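Local coordinates for transcriptional activator PlcR protein (PDB 3U3W) that activates transcription as a quorum-sensing virulence regulator, binding DNA in a complex with the signal peptide PapR, at residues Pro109-Gln112 with Gln113-Gln116; His189-Glu192 with Glu193-Val196; Asp209-Tyr212 with Glu213-Leu216. All coordinates share one frame; numbering follows the deposited sequence.

Interaction 1: residues Pro109-Gln112 with Gln113-Gln116; sequences PEFQ and QFLQ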
loop_
_atom_site.group_PDB
_atom_site.type_symbol
_atom_site.label_atom_id
_atom_site.label_comp_id
_atom_site.label_asym_id
_atom_site.label_seq_id
_atom_site.Cartn_x
_atom_site.Cartn_y
_atom_site.Cartn_z
ATOM N N PRO A 109 -21.193 -10.817 -6.308
ATOM C CA PRO A 109 -21.608 -10.491 -4.933
ATOM C C PRO A 109 -20.699 -9.474 -4.228
ATOM O O PRO A 109 -21.230 -8.498 -3.686
ATOM C CB PRO A 109 -21.581 -11.848 -4.218
ATOM C CG PRO A 109 -21.830 -12.843 -5.313
ATOM C CD PRO A 109 -21.160 -12.269 -6.553
ATOM N N GLU A 110 -19.380 -9.686 -4.243
ATOM C CA GLU A 110 -18.454 -8.788 -3.555
ATOM C C GLU A 110 -18.498 -7.368 -4.109
ATOM O O GLU A 110 -18.480 -6.404 -3.340
ATOM C CB GLU A 110 -17.013 -9.324 -3.577
ATOM C CG GLU A 110 -15.957 -8.274 -3.223
ATOM C CD GLU A 110 -14.511 -8.773 -3.357
ATOM O OE1 GLU A 110 -14.274 -9.916 -3.816
ATOM O OE2 GLU A 110 -13.596 -8.002 -2.999
ATOM N N PHE A 111 -18.542 -7.231 -5.434
ATOM C CA PHE A 111 -18.618 -5.899 -6.038
ATOM C C PHE A 111 -19.997 -5.284 -5.769
ATOM O O PHE A 111 -20.097 -4.092 -5.486
ATOM C CB PHE A 111 -18.291 -5.918 -7.541
ATOM C CG PHE A 111 -18.200 -4.532 -8.174
ATOM C CD1 PHE A 111 -17.286 -3.593 -7.711
ATOM C CD2 PHE A 111 -19.015 -4.181 -9.245
ATOM C CE1 PHE A 111 -17.191 -2.318 -8.299
ATOM C CE2 PHE A 111 -18.930 -2.910 -9.835
ATOM C CZ PHE A 111 -18.018 -1.985 -9.359
ATOM N N GLN A 112 -21.054 -6.091 -5.845
ATOM C CA GLN A 112 -22.391 -5.584 -5.544
ATOM C C GLN A 112 -22.459 -5.107 -4.095
ATOM O O GLN A 112 -23.043 -4.063 -3.813
ATOM C CB GLN A 112 -23.481 -6.624 -5.839
ATOM C CG GLN A 112 -23.589 -7.016 -7.316
ATOM C CD GLN A 112 -24.803 -6.420 -8.023
ATOM O OE1 GLN A 112 -24.720 -5.354 -8.635
ATOM N NE2 GLN A 112 -25.933 -7.121 -7.958
ATOM N N GLN A 113 -21.846 -5.860 -3.184
ATOM C CA GLN A 113 -21.806 -5.460 -1.785
ATOM C C GLN A 113 -21.089 -4.132 -1.578
ATOM O O GLN A 113 -21.535 -3.294 -0.795
ATOM C CB GLN A 113 -21.159 -6.534 -0.934
ATOM C CG GLN A 113 -21.369 -6.309 0.537
ATOM C CD GLN A 113 -20.469 -7.179 1.357
ATOM O OE1 GLN A 113 -19.267 -7.188 1.139
ATOM N NE2 GLN A 113 -21.037 -7.937 2.291
ATOM N N PHE A 114 -19.981 -3.946 -2.287
ATOM C CA PHE A 114 -19.255 -2.691 -2.241
ATOM C C PHE A 114 -20.135 -1.516 -2.722
ATOM O O PHE A 114 -20.188 -0.467 -2.085
ATOM C CB PHE A 114 -17.977 -2.779 -3.087
ATOM C CG PHE A 114 -17.320 -1.454 -3.298
ATOM C CD1 PHE A 114 -16.410 -0.970 -2.375
ATOM C CD2 PHE A 114 -17.667 -0.661 -4.375
ATOM C CE1 PHE A 114 -15.822 0.268 -2.551
ATOM C CE2 PHE A 114 -17.088 0.582 -4.562
ATOM C CZ PHE A 114 -16.166 1.053 -3.647
ATOM N N LEU A 115 -20.828 -1.697 -3.845
ATOM C CA LEU A 115 -21.736 -0.665 -4.364
ATOM C C LEU A 115 -22.841 -0.284 -3.362
ATOM O O LEU A 115 -23.092 0.893 -3.108
ATOM C CB LEU A 115 -22.375 -1.129 -5.672
ATOM C CG LEU A 115 -21.472 -1.498 -6.853
ATOM C CD1 LEU A 115 -22.310 -2.199 -7.914
ATOM C CD2 LEU A 115 -20.721 -0.277 -7.420
ATOM N N GLN A 116 -23.493 -1.300 -2.811
ATOM C CA GLN A 116 -24.574 -1.117 -1.849
ATOM C C GLN A 116 -24.111 -0.415 -0.573
ATOM O O GLN A 116 -24.743 0.548 -0.136
ATOM C CB GLN A 116 -25.236 -2.464 -1.520
ATOM C CG GLN A 116 -25.933 -3.097 -2.726
ATOM C CD GLN A 116 -26.883 -4.222 -2.353
ATOM O OE1 GLN A 116 -26.454 -5.299 -1.926
ATOM N NE2 GLN A 116 -28.182 -3.980 -2.513
#

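Interaction 2: residues His189-Glu192 with Glu193-Val196; sequences HDNE and EFDV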
loop_
_atom_site.group_PDB
_atom_site.type_symbol
_atom_site.label_atom_id
_atom_site.label_comp_id
_atom_site.label_asym_id
_atom_site.label_seq_id
_atom_site.Cartn_x
_atom_site.Cartn_y
_atom_site.Cartn_z
ATOM N N HIS A 189 -4.010 -9.664 8.694
ATOM C CA HIS A 189 -2.808 -9.071 8.134
ATOM C C HIS A 189 -2.872 -7.544 8.180
ATOM O O HIS A 189 -3.949 -6.954 8.269
ATOM C CB HIS A 189 -2.570 -9.604 6.714
ATOM C CG HIS A 189 -1.995 -10.987 6.693
ATOM N ND1 HIS A 189 -2.378 -11.964 7.588
ATOM C CD2 HIS A 189 -1.044 -11.547 5.907
ATOM C CE1 HIS A 189 -1.695 -13.070 7.347
ATOM N NE2 HIS A 189 -0.879 -12.843 6.333
ATOM N N ASP A 190 -1.711 -6.911 8.143
ATOM C CA ASP A 190 -1.641 -5.471 8.290
ATOM C C ASP A 190 -2.391 -4.686 7.220
ATOM O O ASP A 190 -2.185 -4.866 6.022
ATOM C CB ASP A 190 -0.183 -5.016 8.391
ATOM C CG ASP A 190 0.521 -5.582 9.635
ATOM O OD1 ASP A 190 -0.185 -6.002 10.601
ATOM O OD2 ASP A 190 1.778 -5.614 9.629
ATOM N N ASN A 191 -3.281 -3.825 7.701
ATOM C CA ASN A 191 -3.927 -2.796 6.907
ATOM C C ASN A 191 -3.868 -1.545 7.762
ATOM O O ASN A 191 -4.854 -1.161 8.395
ATOM C CB ASN A 191 -5.377 -3.168 6.626
ATOM C CG ASN A 191 -6.058 -2.200 5.666
ATOM O OD1 ASN A 191 -5.550 -1.110 5.369
ATOM N ND2 ASN A 191 -7.227 -2.595 5.186
ATOM N N GLU A 192 -2.697 -0.924 7.805
ATOM C CA GLU A 192 -2.449 0.116 8.794
ATOM C C GLU A 192 -3.142 1.457 8.490
ATOM O O GLU A 192 -3.484 2.204 9.415
ATOM C CB GLU A 192 -0.947 0.261 9.058
ATOM C CG GLU A 192 -0.297 -1.077 9.409
ATOM C CD GLU A 192 0.898 -0.951 10.337
ATOM O OE1 GLU A 192 0.692 -0.847 11.574
ATOM O OE2 GLU A 192 2.043 -0.978 9.826
ATOM N N GLU A 193 -3.376 1.751 7.213
ATOM C CA GLU A 193 -4.226 2.893 6.871
ATOM C C GLU A 193 -5.620 2.773 7.477
ATOM O O GLU A 193 -6.119 3.733 8.060
ATOM C CB GLU A 193 -4.323 3.107 5.371
ATOM C CG GLU A 193 -3.246 4.041 4.821
ATOM C CD GLU A 193 -3.136 3.964 3.306
ATOM O OE1 GLU A 193 -3.608 2.960 2.715
ATOM O OE2 GLU A 193 -2.578 4.911 2.707
ATOM N N PHE A 194 -6.236 1.594 7.366
ATOM C CA PHE A 194 -7.549 1.388 7.972
ATOM C C PHE A 194 -7.522 1.553 9.502
ATOM O O PHE A 194 -8.382 2.213 10.073
ATOM C CB PHE A 194 -8.158 0.038 7.580
ATOM C CG PHE A 194 -9.575 -0.135 8.056
ATOM C CD1 PHE A 194 -10.544 0.814 7.750
ATOM C CD2 PHE A 194 -9.937 -1.237 8.819
ATOM C CE1 PHE A 194 -11.842 0.660 8.194
ATOM C CE2 PHE A 194 -11.241 -1.403 9.277
ATOM C CZ PHE A 194 -12.192 -0.461 8.966
ATOM N N ASP A 195 -6.525 0.952 10.139
ATOM C CA ASP A 195 -6.262 1.107 11.563
ATOM C C ASP A 195 -6.260 2.589 11.945
ATOM O O ASP A 195 -6.852 2.982 12.954
ATOM C CB ASP A 195 -4.892 0.486 11.877
ATOM C CG ASP A 195 -4.719 0.095 13.348
ATOM O OD1 ASP A 195 -4.764 -1.121 13.641
ATOM O OD2 ASP A 195 -4.506 0.986 14.207
ATOM N N VAL A 196 -5.588 3.412 11.141
ATOM C CA VAL A 196 -5.501 4.831 11.436
ATOM C C VAL A 196 -6.883 5.461 11.342
ATOM O O VAL A 196 -7.252 6.320 12.147
ATOM C CB VAL A 196 -4.540 5.572 10.466
ATOM C CG1 VAL A 196 -4.725 7.067 10.563
ATOM C CG2 VAL A 196 -3.103 5.202 10.748
HETATM O O HOH W 1 -2.465 -0.403 4.937
#

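Interaction 3: residues Asp209-Tyr212 with Glu213-Leu216; sequences DSRY and EESL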
loop_
_atom_site.group_PDB
_atom_site.type_symbol
_atom_site.label_atom_id
_atom_site.label_comp_id
_atom_site.label_asym_id
_atom_site.label_seq_id
_atom_site.Cartn_x
_atom_site.Cartn_y
_atom_site.Cartn_z
ATOM N N ASP A 209 -18.014 11.816 23.915
ATOM C CA ASP A 209 -18.346 11.240 25.208
ATOM C C ASP A 209 -17.551 11.879 26.356
ATOM O O ASP A 209 -17.557 11.379 27.482
ATOM C CB ASP A 209 -18.081 9.731 25.180
ATOM C CG ASP A 209 -19.011 8.944 26.099
ATOM O OD1 ASP A 209 -20.062 9.494 26.493
ATOM O OD2 ASP A 209 -18.693 7.772 26.409
ATOM N N SER A 210 -16.861 12.973 26.059
ATOM C CA SER A 210 -16.096 13.733 27.057
ATOM C C SER A 210 -14.878 12.993 27.612
ATOM O O SER A 210 -14.312 13.413 28.618
ATOM C CB SER A 210 -17.004 14.155 28.226
ATOM O OG SER A 210 -18.109 14.907 27.779
ATOM N N ARG A 211 -14.492 11.883 26.993
ATOM C CA ARG A 211 -13.290 11.151 27.409
ATOM C C ARG A 211 -12.046 11.691 26.708
ATOM O O ARG A 211 -11.492 11.060 25.815
ATOM C CB ARG A 211 -13.452 9.668 27.112
ATOM C CG ARG A 211 -14.758 9.139 27.604
ATOM C CD ARG A 211 -14.880 7.652 27.390
ATOM N NE ARG A 211 -16.221 7.234 27.770
ATOM C CZ ARG A 211 -16.533 6.732 28.961
ATOM N NH1 ARG A 211 -15.589 6.549 29.886
ATOM N NH2 ARG A 211 -17.788 6.403 29.216
ATOM N N TYR A 212 -11.606 12.861 27.138
ATOM C CA TYR A 212 -10.619 13.633 26.408
ATOM C C TYR A 212 -9.262 12.979 26.371
ATOM O O TYR A 212 -8.612 12.930 25.320
ATOM C CB TYR A 212 -10.561 15.033 26.992
ATOM C CG TYR A 212 -11.899 15.724 26.841
ATOM C CD1 TYR A 212 -12.535 15.780 25.592
ATOM C CD2 TYR A 212 -12.554 16.274 27.940
ATOM C CE1 TYR A 212 -13.754 16.404 25.434
ATOM C CE2 TYR A 212 -13.786 16.905 27.793
ATOM C CZ TYR A 212 -14.387 16.960 26.547
ATOM O OH TYR A 212 -15.617 17.570 26.405
ATOM N N GLU A 213 -8.854 12.445 27.513
ATOM C CA GLU A 213 -7.582 11.774 27.633
ATOM C C GLU A 213 -7.502 10.538 26.741
ATOM O O GLU A 213 -6.480 10.295 26.093
ATOM C CB GLU A 213 -7.325 11.411 29.098
ATOM C CG GLU A 213 -6.118 10.515 29.318
ATOM C CD GLU A 213 -5.657 10.495 30.773
ATOM O OE1 GLU A 213 -6.454 10.873 31.671
ATOM O OE2 GLU A 213 -4.492 10.099 31.012
ATOM N N GLU A 214 -8.563 9.743 26.716
ATOM C CA GLU A 214 -8.546 8.545 25.881
ATOM C C GLU A 214 -8.579 8.909 24.393
ATOM O O GLU A 214 -8.015 8.203 23.554
ATOM C CB GLU A 214 -9.704 7.609 26.228
ATOM C CG GLU A 214 -9.376 6.640 27.350
ATOM C CD GLU A 214 -10.626 6.054 28.011
ATOM O OE1 GLU A 214 -11.041 4.936 27.643
ATOM O OE2 GLU A 214 -11.195 6.722 28.896
ATOM N N SER A 215 -9.254 10.010 24.080
ATOM C CA SER A 215 -9.355 10.481 22.715
ATOM C C SER A 215 -7.948 10.838 22.230
ATOM O O SER A 215 -7.525 10.412 21.157
ATOM C CB SER A 215 -10.276 11.700 22.643
ATOM O OG SER A 215 -10.434 12.164 21.313
ATOM N N LEU A 216 -7.230 11.611 23.035
ATOM C CA LEU A 216 -5.880 12.054 22.688
ATOM C C LEU A 216 -4.936 10.855 22.582
ATOM O O LEU A 216 -4.012 10.833 21.752
ATOM C CB LEU A 216 -5.363 13.073 23.715
ATOM C CG LEU A 216 -3.934 13.604 23.572
ATOM C CD1 LEU A 216 -3.750 14.335 22.255
ATOM C CD2 LEU A 216 -3.549 14.489 24.756
#

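Interaction 1: residues Pro109-Gln112 with Gln113-Gln116
Pro109 and Gln113 start a ladder of four successive i to i+4 backbone hydrogen bonds joining Pro109-Gln112 to Gln113-Gln116 in the opening turns of helix 109-125. Gln113 N lies 2.8 Å from Pro109 O and Phe114 N 3.1 Å from Glu110 O, while Leu115 N reaches Phe111 O at 3.0 Å and Gln116 N reaches Gln112 O at the same distance. Proline has no N-H to donate, which costs nothing in the first turn, where no earlier helical carbonyl would accept it.

This regular spacing brings side chains four residues apart onto one flank. Phe111 projects with CG anti to its backbone N (chi1 -173°), and Leu115 lays a methyl over one face of the ring: CD2 is 4.2 Å from the ring centroid, 28° off the normal, a CH-pi contact. Between the two side chains the closest atoms are Phe111 CZ and Leu115 CD2, 3.7 Å apart. Phe114 adds a looser apolar touch, its CD2 being 4.3 Å from Phe111 CE1.

The segment belongs to the TPR-like helical array of the RNPP C-terminal domain, in which one helix presents different flanks to several neighbours. Phe111 and Leu115 face helices 72-87 and 91-102, with Leu115 meeting Phe78, Val98 and Leu102. Gln153, at the start of helix 153-167, donates through NE2 to Gln113 OE1 and also to Glu110 O, which therefore receives a second donor besides Phe114 N; in the loop just before that helix, the backbone N atoms of Ile149 and Asp150 donate to Glu110 OE1 and OE2.

Interaction 2: residues His189-Glu192 with Glu193-Val196
Asn191 meets Phe194 as the N-cap residue of helix 192-208, its OD1 accepting a weak, long hydrogen bond from Phe194 N at 3.4 Å. CG stands anti to the backbone N (chi1 -174°), beside the carbonyl carbon, which carries OD1 toward the first-turn amides. Water 1 widens this cap by donating to Asn191 OD1, 3.2 Å away, and accepting from Glu193 N, so that two early amides of the helix are served by one side-chain oxygen, the second through water. Backbone bonds follow: Asp195 N reaches Asn191 O at 3.2 Å in an almost straight bond lying in the carbonyl plane, and Val196 N reaches Glu192 O at 3.0 Å.

Van der Waals contact accompanies the cap: Asn191 CG rests 3.6 Å from Phe194 CB, and the amide plane is inclined 41° to the Phe194 ring. The charged ends find other partners: Glu192 pairs with Arg228 and Asp195 with Arg199, both as salt bridges.

Tyr156 of helix 153-167 ties the cap inward, its OH hydrogen-bonded to Asn191 ND2 and its ring meeting that of Phe194 edge-to-face. Phe194 also packs on Ile181 and Leu185 of helix 171-187, while Val196 turns to Ile225 of helix 212-228.

Interaction 3: residues Asp209-Tyr212 with Glu213-Leu216
Asp209 OD2 is gripped by two nitrogens of Arg211, the residue whose side chain runs beside Glu214: NE at 2.9 Å and NH2 at 3.3 Å from that oxygen. Both reach it from the same face of the carboxylate, well above its plane, whereas the oxygen sits at the edge of the guanidinium, nearly in plane. The salt bridge spans the turn between helices 192-208 and 212-228 and probably limits rotation of the guanidinium.

Glu214 probably adds a weak electrostatic attraction. Its OE2 stays 4.5 Å from Arg211 NH1, beyond a salt bridge, and 4.1 Å from Arg211 CD, with the two planar groups turned 75° apart. Backbone bonds start the new helix, Ser215 N to Arg211 O at 3.0 Å and Leu216 N to Tyr212 O at 3.0 Å. Ser215 OG is hydrogen-bonded to Ala203 O of the preceding helix. Tyr212, with CG anti to its carbonyl carbon (chi1 -62°), swings back so that Ser210 O lies 3.4 Å above the plane of the Tyr212 ring, offset toward the rim; Tyr207 meets the ring edge-to-face.

Ser210, with positive phi, is the C-prime residue of a Schellman motif ending helix 192-208, and Arg211, centre of an inverse gamma turn, is the N-cap of the next: a tight connection between antiparallel helices, as in TPR-like hairpins.

In the fold
Followed from the N terminus, the three contacts lie in series, neither nesting nor crossing, all within the RNPP C-terminal domain. Interaction 1 closes no loop; it forms the start of helix 109-125, set against helices 72-87, 91-102 and 153-167. Interaction 2 ends the loop after helix 171-187 and starts helix 192-208, while the loop residue His189 reaches His62 of the second subunit. Interaction 3 turns the far end of that helix into helix 212-228, so interactions 2 and 3 mark its two ends, their centres about 22 Å apart. Helix 153-167 borders both interactions 1 and 2, whose nearest atoms are about 11 Å apart, and helix 212-228, which interaction 3 begins, runs back to pack on interaction 2.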